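Putative tautomerase (Streptomyces achromogenes, PDB 3RY0) is a putative tautomerase, a small hexameric protein of the tautomerase family whose subunits carry the beta-alpha-beta unit of this superfamily. Local coordinates at residues 17-20 / 21-25; 31-34 / 35-39. All blocks are in the same frame, centred on the assembly; numbering follows the deposited sequence.

Contact 1. Residues 17-20 / 21-25; sequences AALG and EALTA
A17 meets E21 one helical turn on, through the backbone alone: E21 N donates to A17 O over 3.2 Å, the first of four successive i to i+4 bonds that tie 17-20 to 21-25 within helix 13-31. Next along, A18 O accepts from A22 N at 2.9 Å and also from a water. That water gives one proton to A18 O and another to E21 OE1, 2.7 Å from the water oxygen, so that the exposed carboxylate is linked through the solvent to the turn before it. The E21 chain leaves with CG anti to the backbone N and then bends about CB-CG (chi2 -72°), which folds the carboxylate back to the water. L19 follows with the apolar part of the contact. Its CD1 lies 3.8 Å from CD1 of L23, the two isobutyl groups crossing obliquely on the buried side of the helix, while L23 N closes the next backbone bond on L19 O. G20 has no side chain, but its carbonyl oxygen is gripped twice by T24. The hydroxyl OG1 donates to G20 O at 2.8 Å, and T24 N reaches the same oxygen at 3.3 Å from above the carbonyl plane. With OG1 lying beside its own backbone N (chi1 -61°), the threonine turns its hydroxyl back along the helix to the preceding turn, an internal bond that satisfies a buried hydroxyl. In the beta-alpha-beta unit, L19 and L23 rest on V5 of strand 2-8, with L19 also on L7. A18, L19 and A22 pack against T30 of a second subunit, where L23 meets its own counterpart, and T24 faces V35 and V38 of the same chain and G54 of a third subunit.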
loop_
_atom_site.group_PDB
_atom_site.type_symbol
_atom_site.label_atom_id
_atom_site.label_comp_id
_atom_site.label_asym_id
_atom_site.label_seq_id
_atom_site.Cartn_x
_atom_site.Cartn_y
_atom_site.Cartn_z
ATOM N N ALA A 17 -7.030 0.697 19.840
ATOM C CA ALA A 17 -6.405 1.869 20.416
ATOM C C ALA A 17 -5.048 1.502 21.125
ATOM O O ALA A 17 -4.051 2.186 21.021
ATOM C CB ALA A 17 -7.347 2.471 21.441
ATOM N N ALA A 18 -5.039 0.358 21.806
ATOM C CA ALA A 18 -3.820 -0.091 22.451
ATOM C C ALA A 18 -2.745 -0.451 21.443
ATOM O O ALA A 18 -1.563 -0.140 21.650
ATOM C CB ALA A 18 -4.075 -1.270 23.356
ATOM N N LEU A 19 -3.131 -1.070 20.312
ATOM C CA LEU A 19 -2.150 -1.362 19.248
ATOM C C LEU A 19 -1.494 -0.076 18.685
ATOM O O LEU A 19 -0.302 -0.054 18.469
ATOM C CB LEU A 19 -2.937 -2.149 18.191
ATOM C CG LEU A 19 -2.076 -2.499 16.968
ATOM C CD1 LEU A 19 -1.007 -3.568 17.247
ATOM C CD2 LEU A 19 -2.963 -2.916 15.785
ATOM N N GLY A 20 -2.341 0.934 18.405
ATOM C CA GLY A 20 -1.786 2.166 17.885
ATOM C C GLY A 20 -0.728 2.751 18.810
ATOM O O GLY A 20 0.296 3.224 18.375
ATOM N N GLU A 21 -1.058 2.779 20.109
ATOM C CA GLU A 21 -0.079 3.273 21.072
ATOM C C GLU A 21 1.182 2.439 21.170
ATOM O O GLU A 21 2.297 2.985 21.135
ATOM C CB GLU A 21 -0.728 3.353 22.469
ATOM C CG GLU A 21 0.123 4.054 23.560
ATOM C CD GLU A 21 1.316 3.254 24.044
ATOM O OE1 GLU A 21 1.252 2.010 24.187
ATOM O OE2 GLU A 21 2.340 3.944 24.330
ATOM N N ALA A 22 1.017 1.116 21.166
ATOM C CA ALA A 22 2.168 0.267 21.335
ATOM C C ALA A 22 3.098 0.173 20.160
ATOM O O ALA A 22 4.330 0.154 20.266
ATOM C CB ALA A 22 1.700 -1.126 21.745
ATOM N N LEU A 23 2.500 0.246 18.947
ATOM C CA LEU A 23 3.366 0.315 17.741
ATOM C C LEU A 23 4.157 1.618 17.677
ATOM O O LEU A 23 5.317 1.634 17.306
ATOM C CB LEU A 23 2.488 0.158 16.480
ATOM C CG LEU A 23 1.852 -1.220 16.322
ATOM C CD1 LEU A 23 0.897 -1.137 15.099
ATOM C CD2 LEU A 23 2.875 -2.302 16.043
ATOM N N THR A 24 3.499 2.659 18.149
ATOM C CA THR A 24 4.162 3.982 18.194
ATOM C C THR A 24 5.322 3.963 19.217
ATOM O O THR A 24 6.398 4.461 18.871
ATOM C CB THR A 24 3.148 5.089 18.542
ATOM O OG1 THR A 24 2.131 5.110 17.523
ATOM C CG2 THR A 24 3.814 6.461 18.667
ATOM N N ALA A 25 5.076 3.360 20.410
ATOM C CA ALA A 25 6.185 3.282 21.387
ATOM C C ALA A 25 7.332 2.469 20.855
ATOM O O ALA A 25 8.514 2.865 20.982
ATOM C CB ALA A 25 5.612 2.649 22.669
HETATM O O HOH W 1 -0.723 0.235 24.288
#

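Contact 2. Residues 31-34 / 35-39; sequences LGTP and VEAVR
T33 lays its methyl CG2 against CG2 of V38, 3.5 Å away, the two side chains crossing at about a right angle. The hydroxyl branch of T33 takes the other direction: OG1 is anti to the backbone N (chi1 -178°) and comes to 3.5 Å from CB of A37, an approach of oxygen to methyl. A second oxygen, P34 O, approaches A37 CB from the same side, at 3.4 Å. The A37 methyl lies farther off, at 4.3 Å, from CD of the P34 ring. CG2 of V38 also lies 3.7 Å from P34 O.

The one hydrogen bond across the contact runs from A37 N to P34 O at 2.9 Å. Its N-H points fairly well at the oxygen (151°), but the donor stands 52° out of the carbonyl plane, in keeping with the i to i+3 spacing of the 3-10 turn 35-37. V38 N then bonds to V35 O, repeating the same spacing. The turn carries the chain from helix 13-31 to strand 39-45, following G32, which leaves the helix with positive phi. H28 of the helix is hydrogen-bonded to T33 O, and the E36 carboxylate makes a salt bridge with R60 of a third subunit.

The chemistry is thus mixed: one close methyl pair, T33 with V38, and several methyl-to-oxygen contacts close around a backbone-bonded turn, in which P34 O both accepts the bond from A37 N and lies against the methyls of A37 and V38.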
loop_
_atom_site.group_PDB
_atom_site.type_symbol
_atom_site.label_atom_id
_atom_site.label_comp_id
_atom_site.label_asym_id
_atom_site.label_seq_id
_atom_site.Cartn_x
_atom_site.Cartn_y
_atom_site.Cartn_z
ATOM N N LEU A 31 13.878 3.589 16.943
ATOM C CA LEU A 31 14.407 4.519 15.960
ATOM C C LEU A 31 14.807 5.853 16.611
ATOM O O LEU A 31 15.475 6.637 15.918
ATOM C CB LEU A 31 13.328 4.772 14.876
ATOM C CG LEU A 31 12.801 3.520 14.143
ATOM C CD1 LEU A 31 11.716 3.926 13.234
ATOM C CD2 LEU A 31 13.945 2.767 13.434
ATOM N N GLY A 32 14.285 6.224 17.749
ATOM C CA GLY A 32 14.596 7.570 18.307
ATOM C C GLY A 32 13.576 8.605 17.801
ATOM O O GLY A 32 13.527 9.757 18.310
ATOM N N THR A 33 12.705 8.223 16.891
ATOM C CA THR A 33 11.790 9.180 16.260
ATOM C C THR A 33 10.850 9.716 17.365
ATOM O O THR A 33 10.275 8.971 18.160
ATOM C CB THR A 33 11.028 8.503 15.073
ATOM O OG1 THR A 33 10.171 9.472 14.424
ATOM C CG2 THR A 33 10.211 7.486 15.550
ATOM N N PRO A 34 10.593 11.028 17.435
ATOM C CA PRO A 34 9.612 11.541 18.372
ATOM C C PRO A 34 8.206 10.928 18.159
ATOM O O PRO A 34 7.858 10.684 16.963
ATOM C CB PRO A 34 9.622 13.084 18.114
ATOM C CG PRO A 34 10.985 13.288 17.505
ATOM C CD PRO A 34 11.259 12.077 16.657
ATOM N N VAL A 35 7.437 10.639 19.192
ATOM C CA VAL A 35 6.123 10.027 18.977
ATOM C C VAL A 35 5.238 10.790 18.040
ATOM O O VAL A 35 4.516 10.207 17.209
ATOM C CB VAL A 35 5.342 9.563 20.220
ATOM C CG1 VAL A 35 6.167 8.572 21.048
ATOM C CG2 VAL A 35 4.909 10.695 21.052
ATOM N N GLU A 36 5.333 12.106 18.032
ATOM C CA GLU A 36 4.473 12.913 17.214
ATOM C C GLU A 36 4.845 12.783 15.722
ATOM O O GLU A 36 4.044 13.239 14.830
ATOM C CB GLU A 36 4.624 14.363 17.662
ATOM C CG GLU A 36 3.690 15.274 16.867
ATOM C CD GLU A 36 2.179 15.192 17.294
ATOM O OE1 GLU A 36 1.790 14.454 18.259
ATOM O OE2 GLU A 36 1.405 15.991 16.732
ATOM N N ALA A 37 6.007 12.237 15.402
ATOM C CA ALA A 37 6.373 12.005 14.014
ATOM C C ALA A 37 5.942 10.637 13.512
ATOM O O ALA A 37 6.189 10.301 12.319
ATOM C CB ALA A 37 7.918 12.116 13.896
ATOM N N VAL A 38 5.362 9.795 14.396
ATOM C CA VAL A 38 4.903 8.441 13.965
ATOM C C VAL A 38 3.425 8.458 13.724
ATOM O O VAL A 38 2.642 8.906 14.557
ATOM C CB VAL A 38 5.213 7.443 15.081
ATOM C CG1 VAL A 38 4.751 6.020 14.714
ATOM C CG2 VAL A 38 6.695 7.507 15.521
ATOM N N ARG A 39 3.102 8.010 12.488
ATOM C CA ARG A 39 1.696 7.837 12.128
ATOM C C ARG A 39 1.358 6.380 11.951
ATOM O O ARG A 39 2.183 5.627 11.372
ATOM C CB ARG A 39 1.299 8.625 10.815
ATOM C CG ARG A 39 1.282 10.094 11.096
ATOM C CD ARG A 39 1.172 10.960 9.757
ATOM N NE ARG A 39 0.894 12.317 10.167
ATOM C CZ ARG A 39 1.772 13.098 10.747
ATOM N NH1 ARG A 39 3.055 12.795 10.724
ATOM N NH2 ARG A 39 1.358 14.280 11.243
#

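Overall arrangement
The two contacts follow one another along the chain, contact 1 in the middle of helix 13-31 and contact 2 in the connection from that helix to strand 39-45, their centres about 12 Å apart. They also touch directly: T24 CG2 lies 3.8 Å from V35 CB, and T24 OG1 comes to 3.9 Å from V38 CG1. T24 thus belongs to both, its hydroxyl bonded within the helix and packed on V38 while its methyl meets V35. Both lie on the crossover of the beta-alpha-beta unit, and both reach the third subunit, contact 1 through T24 on G54 and contact 2 through E36 with R60.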